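Local atomic coordinates of prophage pi2 protein 01, integrase (Lactococcus lactis, PDB entry 3LYS), a protein that probably binds DNA and, as a phage-family integrase, is expected to act in DNA integration and recombination, represented here by its helical N-terminal core-binding domain. Residues Glu33-Tyr38 with Thr77-Ser82; Asn61-Ala64 with Ala70-Lys73; Ser82-Ile87 with Gln93-Thr98. The protein carries 1 engineered substitution. One frame throughout, in Å; residues are numbered along the deposited sequence.

Interaction 1. Residues Glu33-Tyr38 with Thr77-Ser82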
loop_
_atom_site.group_PDB
_atom_site.type_symbol
_atom_site.label_atom_id
_atom_site.label_comp_id
_atom_site.label_asym_id
_atom_site.label_seq_id
_atom_site.Cartn_x
_atom_site.Cartn_y
_atom_site.Cartn_z
ATOM N N GLU A 33 10.390 2.582 -0.261
ATOM C CA GLU A 33 10.515 3.871 0.394
ATOM C C GLU A 33 9.617 4.866 -0.325
ATOM O O GLU A 33 8.993 5.717 0.310
ATOM C CB GLU A 33 11.962 4.342 0.358
ATOM C CG GLU A 33 12.964 3.264 0.698
ATOM C CD GLU A 33 14.283 3.833 1.176
ATOM O OE1 GLU A 33 14.345 4.299 2.343
ATOM O OE2 GLU A 33 15.255 3.822 0.381
ATOM N N GLN A 34 9.553 4.739 -1.651
ATOM C CA GLN A 34 8.722 5.608 -2.491
ATOM C C GLN A 34 7.258 5.344 -2.191
ATOM O O GLN A 34 6.471 6.258 -1.946
ATOM C CB GLN A 34 8.977 5.337 -3.978
ATOM C CG GLN A 34 8.142 6.207 -4.909
ATOM C CD GLN A 34 8.400 7.700 -4.708
ATOM O OE1 GLN A 34 9.441 8.227 -5.105
ATOM N NE2 GLN A 34 7.451 8.382 -4.073
ATOM N N THR A 35 6.898 4.074 -2.227
ATOM C CA THR A 35 5.533 3.683 -1.944
ATOM C C THR A 35 5.141 4.212 -0.565
ATOM O O THR A 35 4.012 4.648 -0.362
ATOM C CB THR A 35 5.411 2.162 -2.013
ATOM O OG1 THR A 35 5.673 1.739 -3.356
ATOM C CG2 THR A 35 4.027 1.719 -1.605
ATOM N N LEU A 36 6.082 4.173 0.374
ATOM C CA LEU A 36 5.838 4.674 1.712
ATOM C C LEU A 36 5.495 6.150 1.607
ATOM O O LEU A 36 4.474 6.600 2.110
ATOM C CB LEU A 36 7.080 4.505 2.584
ATOM C CG LEU A 36 7.126 5.377 3.846
ATOM C CD1 LEU A 36 5.983 5.017 4.773
ATOM C CD2 LEU A 36 8.459 5.195 4.543
ATOM N N LYS A 37 6.371 6.901 0.954
ATOM C CA LYS A 37 6.188 8.337 0.751
ATOM C C LYS A 37 4.804 8.593 0.170
ATOM O O LYS A 37 4.012 9.355 0.726
ATOM C CB LYS A 37 7.271 8.850 -0.207
ATOM C CG LYS A 37 7.327 10.360 -0.425
ATOM C CD LYS A 37 8.560 10.760 -1.261
ATOM C CE LYS A 37 8.627 12.274 -1.473
ATOM N NZ LYS A 37 9.884 12.716 -2.134
ATOM N N TYR A 38 4.527 7.951 -0.959
ATOM C CA TYR A 38 3.231 8.079 -1.617
ATOM C C TYR A 38 2.125 7.883 -0.600
ATOM O O TYR A 38 1.217 8.699 -0.481
ATOM C CB TYR A 38 3.091 7.023 -2.714
ATOM C CG TYR A 38 3.828 7.339 -3.991
ATOM C CD1 TYR A 38 4.286 6.326 -4.807
ATOM C CD2 TYR A 38 4.019 8.654 -4.414
ATOM C CE1 TYR A 38 4.904 6.597 -6.014
ATOM C CE2 TYR A 38 4.641 8.936 -5.632
ATOM C CZ TYR A 38 5.077 7.883 -6.425
ATOM O OH TYR A 38 5.654 8.103 -7.653
ATOM N N THR A 77 0.589 -3.038 -5.914
ATOM C CA THR A 77 1.238 -4.292 -5.597
ATOM C C THR A 77 1.992 -4.262 -4.252
ATOM O O THR A 77 1.729 -5.087 -3.378
ATOM C CB THR A 77 2.176 -4.707 -6.750
ATOM O OG1 THR A 77 3.128 -5.665 -6.275
ATOM C CG2 THR A 77 2.880 -3.509 -7.306
ATOM N N ARG A 78 2.897 -3.300 -4.073
ATOM C CA ARG A 78 3.655 -3.197 -2.827
ATOM C C ARG A 78 2.758 -3.025 -1.595
ATOM O O ARG A 78 2.972 -3.665 -0.571
ATOM C CB ARG A 78 4.680 -2.052 -2.909
ATOM C CG ARG A 78 5.941 -2.411 -3.719
ATOM C CD ARG A 78 7.063 -1.383 -3.584
ATOM N NE ARG A 78 6.947 -0.266 -4.517
ATOM C CZ ARG A 78 7.018 -0.378 -5.842
ATOM N NH1 ARG A 78 6.901 0.697 -6.618
ATOM N NH2 ARG A 78 7.200 -1.569 -6.396
ATOM N N VAL A 79 1.750 -2.174 -1.684
ATOM C CA VAL A 79 0.864 -1.992 -0.551
ATOM C C VAL A 79 0.143 -3.294 -0.269
ATOM O O VAL A 79 -0.046 -3.696 0.876
ATOM C CB VAL A 79 -0.200 -0.939 -0.835
ATOM C CG1 VAL A 79 -1.101 -0.795 0.377
ATOM C CG2 VAL A 79 0.450 0.386 -1.199
ATOM N N ARG A 80 -0.283 -3.945 -1.335
ATOM C CA ARG A 80 -0.998 -5.205 -1.210
ATOM C C ARG A 80 -0.184 -6.201 -0.389
ATOM O O ARG A 80 -0.686 -6.807 0.557
ATOM C CB ARG A 80 -1.278 -5.765 -2.610
ATOM C CG ARG A 80 -2.040 -7.073 -2.642
ATOM C CD ARG A 80 -2.679 -7.293 -3.999
ATOM N NE ARG A 80 -3.238 -8.627 -4.093
ATOM C CZ ARG A 80 -4.109 -9.130 -3.228
ATOM N NH1 ARG A 80 -4.576 -10.367 -3.389
ATOM N NH2 ARG A 80 -4.518 -8.397 -2.203
ATOM N N ALA A 81 1.082 -6.358 -0.756
ATOM C CA ALA A 81 1.951 -7.284 -0.052
ATOM C C ALA A 81 1.977 -7.018 1.452
ATOM O O ALA A 81 1.948 -7.946 2.259
ATOM C CB ALA A 81 3.353 -7.203 -0.616
ATOM N N SER A 82 2.039 -5.754 1.836
ATOM C CA SER A 82 2.082 -5.433 3.252
ATOM C C SER A 82 0.791 -5.794 3.958
ATOM O O SER A 82 0.786 -6.079 5.154
ATOM C CB SER A 82 2.354 -3.953 3.454
ATOM O OG SER A 82 1.408 -3.188 2.742
#
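Thr-35 on helix 26-42 meets Arg-78 and Val-79 on helix 69-88, a helix-to-helix contact inside the all-helical, SAM-like core-binding domain found at the N-terminal side of phage-family integrases. The two backbones approach most closely at this point, with 7.2 Å between the CA atoms of Thr-35 and Arg-78. The threonine splits its side chain between two kinds of contact. Its hydroxyl takes a hydrogen bond from the arginine, Arg-78 NE to Thr-35 OG1, with an angle of 146° at the hydrogen; the oxygen sits at the NE edge of the guanidinium but is tilted 21° out of its plane. OG1 also bonds to Gly-31 O one turn back in its own helix, so the buried hydroxyl has a partner in each helix. The arginine chain runs out from its helix and bends about its CG-CD bond (chi3 -85°), which turns NE back over the threonine; Tyr-32 of helix 26-42 also lies against this side chain. Phe-12 of helix 8-19 and Phe-75 also pack on Thr-35, while Leu-39 lies against Val-79; the centre of the contact is about 4 Å from the centre of the chain, and Thr-35 is buried. The methyl branch of Thr-35 touches both partners: CG2, anti to its backbone N, lies 4.0 Å from Arg-78 CB and 3.8 Å from Val-79 CG2.

Interaction 2. Residues Asn61-Ala64 with Ala70-Lys73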
loop_
_atom_site.group_PDB
_atom_site.type_symbol
_atom_site.label_atom_id
_atom_site.label_comp_id
_atom_site.label_asym_id
_atom_site.label_seq_id
_atom_site.Cartn_x
_atom_site.Cartn_y
_atom_site.Cartn_z
ATOM N N ASN A 61 -7.407 5.598 -7.565
ATOM C CA ASN A 61 -7.813 6.394 -8.725
ATOM C C ASN A 61 -7.144 7.764 -8.687
ATOM O O ASN A 61 -6.475 8.155 -9.641
ATOM C CB ASN A 61 -9.338 6.563 -8.777
ATOM C CG ASN A 61 -10.058 5.289 -9.211
ATOM O OD1 ASN A 61 -9.868 4.778 -10.322
ATOM N ND2 ASN A 61 -10.891 4.771 -8.330
ATOM N N LYS A 62 -7.314 8.482 -7.583
ATOM C CA LYS A 62 -6.719 9.806 -7.437
ATOM C C LYS A 62 -5.245 9.747 -7.848
ATOM O O LYS A 62 -4.732 10.641 -8.513
ATOM C CB LYS A 62 -6.876 10.280 -5.978
ATOM C CG LYS A 62 -6.266 11.644 -5.616
ATOM C CD LYS A 62 -6.821 12.778 -6.470
ATOM C CE LYS A 62 -8.347 12.864 -6.402
ATOM N NZ LYS A 62 -8.912 13.865 -7.363
ATOM N N PHE A 63 -4.573 8.670 -7.472
ATOM C CA PHE A 63 -3.164 8.501 -7.788
ATOM C C PHE A 63 -2.931 8.334 -9.290
ATOM O O PHE A 63 -1.987 8.890 -9.854
ATOM C CB PHE A 63 -2.634 7.283 -7.016
ATOM C CG PHE A 63 -1.163 7.020 -7.205
ATOM C CD1 PHE A 63 -0.691 6.341 -8.337
ATOM C CD2 PHE A 63 -0.246 7.452 -6.255
ATOM C CE1 PHE A 63 0.673 6.098 -8.516
ATOM C CE2 PHE A 63 1.113 7.212 -6.429
ATOM C CZ PHE A 63 1.574 6.533 -7.566
ATOM N N ALA A 64 -3.805 7.573 -9.935
ATOM C CA ALA A 64 -3.666 7.311 -11.358
ATOM C C ALA A 64 -3.787 8.542 -12.249
ATOM O O ALA A 64 -3.287 8.547 -13.376
ATOM C CB ALA A 64 -4.673 6.269 -11.789
ATOM N N ALA A 70 2.150 1.765 -15.183
ATOM C CA ALA A 70 3.221 0.989 -14.572
ATOM C C ALA A 70 3.515 1.472 -13.145
ATOM O O ALA A 70 3.688 0.670 -12.230
ATOM C CB ALA A 70 4.487 1.078 -15.434
ATOM N N SER A 71 3.549 2.789 -12.967
ATOM C CA SER A 71 3.844 3.398 -11.671
ATOM C C SER A 71 2.759 3.151 -10.632
ATOM O O SER A 71 3.026 2.737 -9.500
ATOM C CB SER A 71 4.055 4.910 -11.834
ATOM O OG SER A 71 4.263 5.550 -10.588
ATOM N N THR A 72 1.524 3.422 -11.015
ATOM C CA THR A 72 0.415 3.231 -10.102
ATOM C C THR A 72 0.348 1.747 -9.712
ATOM O O THR A 72 0.038 1.415 -8.568
ATOM C CB THR A 72 -0.907 3.729 -10.759
ATOM O OG1 THR A 72 -1.997 3.614 -9.834
ATOM C CG2 THR A 72 -1.199 2.941 -12.016
ATOM N N LYS A 73 0.676 0.866 -10.656
ATOM C CA LYS A 73 0.676 -0.580 -10.417
ATOM C C LYS A 73 1.646 -0.967 -9.317
ATOM O O LYS A 73 1.308 -1.736 -8.417
ATOM C CB LYS A 73 1.099 -1.338 -11.666
ATOM C CG LYS A 73 1.108 -2.843 -11.479
ATOM C CD LYS A 73 1.606 -3.537 -12.729
ATOM C CE LYS A 73 1.017 -4.942 -12.853
ATOM N NZ LYS A 73 -0.474 -4.899 -13.037
#
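Phe-63 and Thr-72 are brought together by two extended first torsions: Phe-63 holds CG opposite its backbone N (chi1 -178°), which sends the ring out from helix 53-64, and Thr-72 holds OG1 in the same relation to its own N (chi1 -177°), which turns the hydroxyl to the CD1 side of that ring. The two side chains then slide past each other in opposite directions. Phe-63 CE1 comes 3.3 Å from Thr-72 CA, obliquely to the ring, and Phe-63 CD1 lies 3.4 Å from Thr-72 OG1. Thr-72 CB sits against the same two ring carbons, so one side of the phenyl group rests along the threonine from its backbone to its hydroxyl. These residues join the last turn of helix 53-64 to the first turns of helix 69-88, two consecutive helices of the core-binding domain joined by a short connection, and the CA atoms of Ala-64 and Thr-72 are 5.9 Å apart. At the ring edge, near its plane, Ser-71 OG stands 4.2 Å from Phe-63 CZ and as far from CE1. Contact between the two helices here is by van der Waals touch, without a hydrogen bond between the segments. Several aromatic rings also meet Phe-63: His-67 of the connection stacks with it, Tyr-38 meets it edge-to-face, and Tyr-42 and Phe-75 also touch it. Ala-64 CB approaches Thr-72 OG1 at 4.2 Å.

Interaction 3. Residues Ser82-Ile87 with Gln93-Thr98. Engineered in segment 82-87: Cys-85 (natural residue Pro).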
loop_
_atom_site.group_PDB
_atom_site.type_symbol
_atom_site.label_atom_id
_atom_site.label_comp_id
_atom_site.label_asym_id
_atom_site.label_seq_id
_atom_site.Cartn_x
_atom_site.Cartn_y
_atom_site.Cartn_z
ATOM N N SER A 82 2.039 -5.754 1.836
ATOM C CA SER A 82 2.082 -5.433 3.252
ATOM C C SER A 82 0.791 -5.794 3.958
ATOM O O SER A 82 0.786 -6.079 5.154
ATOM C CB SER A 82 2.354 -3.953 3.454
ATOM O OG SER A 82 1.408 -3.188 2.742
ATOM N N ILE A 83 -0.317 -5.764 3.231
ATOM C CA ILE A 83 -1.585 -6.099 3.855
ATOM C C ILE A 83 -1.697 -7.615 4.080
ATOM O O ILE A 83 -2.302 -8.068 5.061
ATOM C CB ILE A 83 -2.756 -5.556 3.021
ATOM C CG1 ILE A 83 -3.062 -4.137 3.471
ATOM C CG2 ILE A 83 -3.983 -6.395 3.220
ATOM C CD1 ILE A 83 -1.957 -3.180 3.215
ATOM N N GLN A 84 -1.073 -8.383 3.188
ATOM C CA GLN A 84 -1.078 -9.838 3.282
ATOM C C GLN A 84 -0.677 -10.348 4.662
ATOM O O GLN A 84 -1.449 -11.040 5.319
ATOM C CB GLN A 84 -0.131 -10.440 2.252
ATOM C CG GLN A 84 -0.462 -10.074 0.835
ATOM C CD GLN A 84 -1.898 -10.408 0.475
ATOM O OE1 GLN A 84 -2.832 -9.704 0.882
ATOM N NE2 GLN A 84 -2.086 -11.487 -0.287
ATOM N N CYS A 85 0.535 -10.017 5.092
ATOM C CA CYS A 85 1.003 -10.466 6.390
ATOM C C CYS A 85 -0.007 -10.010 7.431
ATOM O O CYS A 85 -0.266 -10.701 8.413
ATOM C CB CYS A 85 2.407 -9.905 6.707
ATOM S SG CYS A 85 3.445 -10.974 7.808
ATOM N N LEU A 86 -0.614 -8.857 7.209
ATOM C CA LEU A 86 -1.585 -8.361 8.171
ATOM C C LEU A 86 -2.777 -9.310 8.241
ATOM O O LEU A 86 -3.369 -9.510 9.302
ATOM C CB LEU A 86 -2.033 -6.958 7.779
ATOM C CG LEU A 86 -2.344 -5.999 8.930
ATOM C CD1 LEU A 86 -1.238 -5.991 9.980
ATOM C CD2 LEU A 86 -2.508 -4.628 8.325
ATOM N N ILE A 87 -3.117 -9.907 7.108
ATOM C CA ILE A 87 -4.224 -10.851 7.060
ATOM C C ILE A 87 -3.785 -12.180 7.672
ATOM O O ILE A 87 -4.423 -12.702 8.594
ATOM C CB ILE A 87 -4.663 -11.115 5.605
ATOM C CG1 ILE A 87 -5.244 -9.835 4.981
ATOM C CG2 ILE A 87 -5.670 -12.263 5.566
ATOM C CD1 ILE A 87 -6.534 -9.340 5.627
ATOM N N GLN A 93 -9.198 -8.279 9.072
ATOM C CA GLN A 93 -10.249 -9.164 8.579
ATOM C C GLN A 93 -10.324 -9.368 7.074
ATOM O O GLN A 93 -10.139 -10.485 6.589
ATOM C CB GLN A 93 -11.604 -8.691 9.090
ATOM C CG GLN A 93 -11.901 -9.235 10.456
ATOM C CD GLN A 93 -11.373 -10.655 10.610
ATOM O OE1 GLN A 93 -10.183 -10.853 10.866
ATOM N NE2 GLN A 93 -12.250 -11.650 10.429
ATOM N N LYS A 94 -10.612 -8.294 6.343
ATOM C CA LYS A 94 -10.728 -8.376 4.893
ATOM C C LYS A 94 -9.735 -7.536 4.105
ATOM O O LYS A 94 -9.610 -6.325 4.302
ATOM C CB LYS A 94 -12.157 -8.033 4.468
ATOM C CG LYS A 94 -12.896 -7.078 5.405
ATOM C CD LYS A 94 -14.382 -6.979 5.039
ATOM C CE LYS A 94 -15.098 -5.979 5.928
ATOM N NZ LYS A 94 -16.537 -5.817 5.580
ATOM N N ASP A 95 -9.033 -8.203 3.199
ATOM C CA ASP A 95 -8.040 -7.555 2.359
ATOM C C ASP A 95 -8.717 -6.595 1.391
ATOM O O ASP A 95 -9.119 -6.994 0.304
ATOM C CB ASP A 95 -7.254 -8.630 1.598
ATOM C CG ASP A 95 -6.488 -8.074 0.423
ATOM O OD1 ASP A 95 -5.770 -7.069 0.592
ATOM O OD2 ASP A 95 -6.608 -8.648 -0.677
ATOM N N PHE A 96 -8.848 -5.331 1.779
ATOM C CA PHE A 96 -9.511 -4.345 0.916
ATOM C C PHE A 96 -8.815 -4.148 -0.415
ATOM O O PHE A 96 -9.389 -3.577 -1.326
ATOM C CB PHE A 96 -9.617 -2.996 1.625
ATOM C CG PHE A 96 -8.322 -2.530 2.195
ATOM C CD1 PHE A 96 -7.305 -2.051 1.373
ATOM C CD2 PHE A 96 -8.093 -2.614 3.555
ATOM C CE1 PHE A 96 -6.071 -1.661 1.908
ATOM C CE2 PHE A 96 -6.871 -2.230 4.095
ATOM C CZ PHE A 96 -5.855 -1.751 3.265
ATOM N N THR A 97 -7.585 -4.619 -0.537
ATOM C CA THR A 97 -6.870 -4.448 -1.790
ATOM C C THR A 97 -7.081 -5.664 -2.671
ATOM O O THR A 97 -6.423 -5.859 -3.692
ATOM C CB THR A 97 -5.377 -4.281 -1.535
ATOM O OG1 THR A 97 -4.874 -5.440 -0.865
ATOM C CG2 THR A 97 -5.141 -3.078 -0.677
ATOM N N THR A 98 -8.038 -6.476 -2.274
ATOM C CA THR A 98 -8.307 -7.703 -2.974
ATOM C C THR A 98 -8.800 -7.557 -4.413
ATOM O O THR A 98 -8.087 -7.896 -5.355
ATOM C CB THR A 98 -9.289 -8.546 -2.133
ATOM O OG1 THR A 98 -9.395 -9.861 -2.683
ATOM C CG2 THR A 98 -10.671 -7.873 -2.079
#
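The Phe-96 ring is met obliquely by Ile-83, whose CG1 lies 3.7 Å from Phe-96 CZ, and an oxygen of the Asp-95 carboxylate meets the other branch of the same isoleucine. Here the segment after helix 69-88, which is without regular structure, folds back along the end of that helix and makes a type I beta turn from Asp-95 to Thr-98. Phe-96 and Asp-95 each cross the isoleucine at about a right angle. Ile-83 CG2, set anti to the backbone N, reaches to within 3.2 Å of Asp-95 OD1. The amide of Gln-84 crosses the same carboxylate obliquely, the planes 62° apart, with Gln-84 OE1 standing 4.0 Å from Asp-95 OD1 without a hydrogen bond. Within the turn, the Thr-97 hydroxyl is modelled implausibly close to Asp-95 OD1, so that bond is doubtful in detail; the backbone N of Thr-97 adds a weak one to the same oxygen. The other oxygen, OD2, forms a salt bridge with Arg-80, about a turn before Ile-83 on helix 69-88, and this arginine probably also hydrogen-bonds to Thr-97 OG1; the carboxylate thus ties the turn to the helix. Ile-51 packs on the Phe-96 ring, and Leu-92 lies against both Ile-83 and Ile-87. Farther along the helix, Ile-87 extends its delta methyl over the backbone entering the turn, with Ile-87 CD1 3.7 Å from Asp-95 N and 3.9 Å from Gln-93 O.

Helix 69-88 takes part in all three contacts and links them along its length. Its start faces helix 53-64 in interaction 2, its middle faces helix 26-42 in interaction 1, and its later turns receive the returning chain in interaction 3. Interaction 2 is nested within the loop closed by interaction 1, and interaction 3 follows both. Centres of interactions 1 and 2 lie about 12 Å apart, joined where Tyr-38 packs on Phe-63; interactions 1 and 3, about 13 Å apart between centres, share Ser-82 and are bridged by the Arg-80 to Asp-95 salt bridge. Interactions 2 and 3, with centres about 19 Å apart, lie on opposite sides of the chain's centre. One helix thus carries contacts to two other helices and to the chain that returns after it.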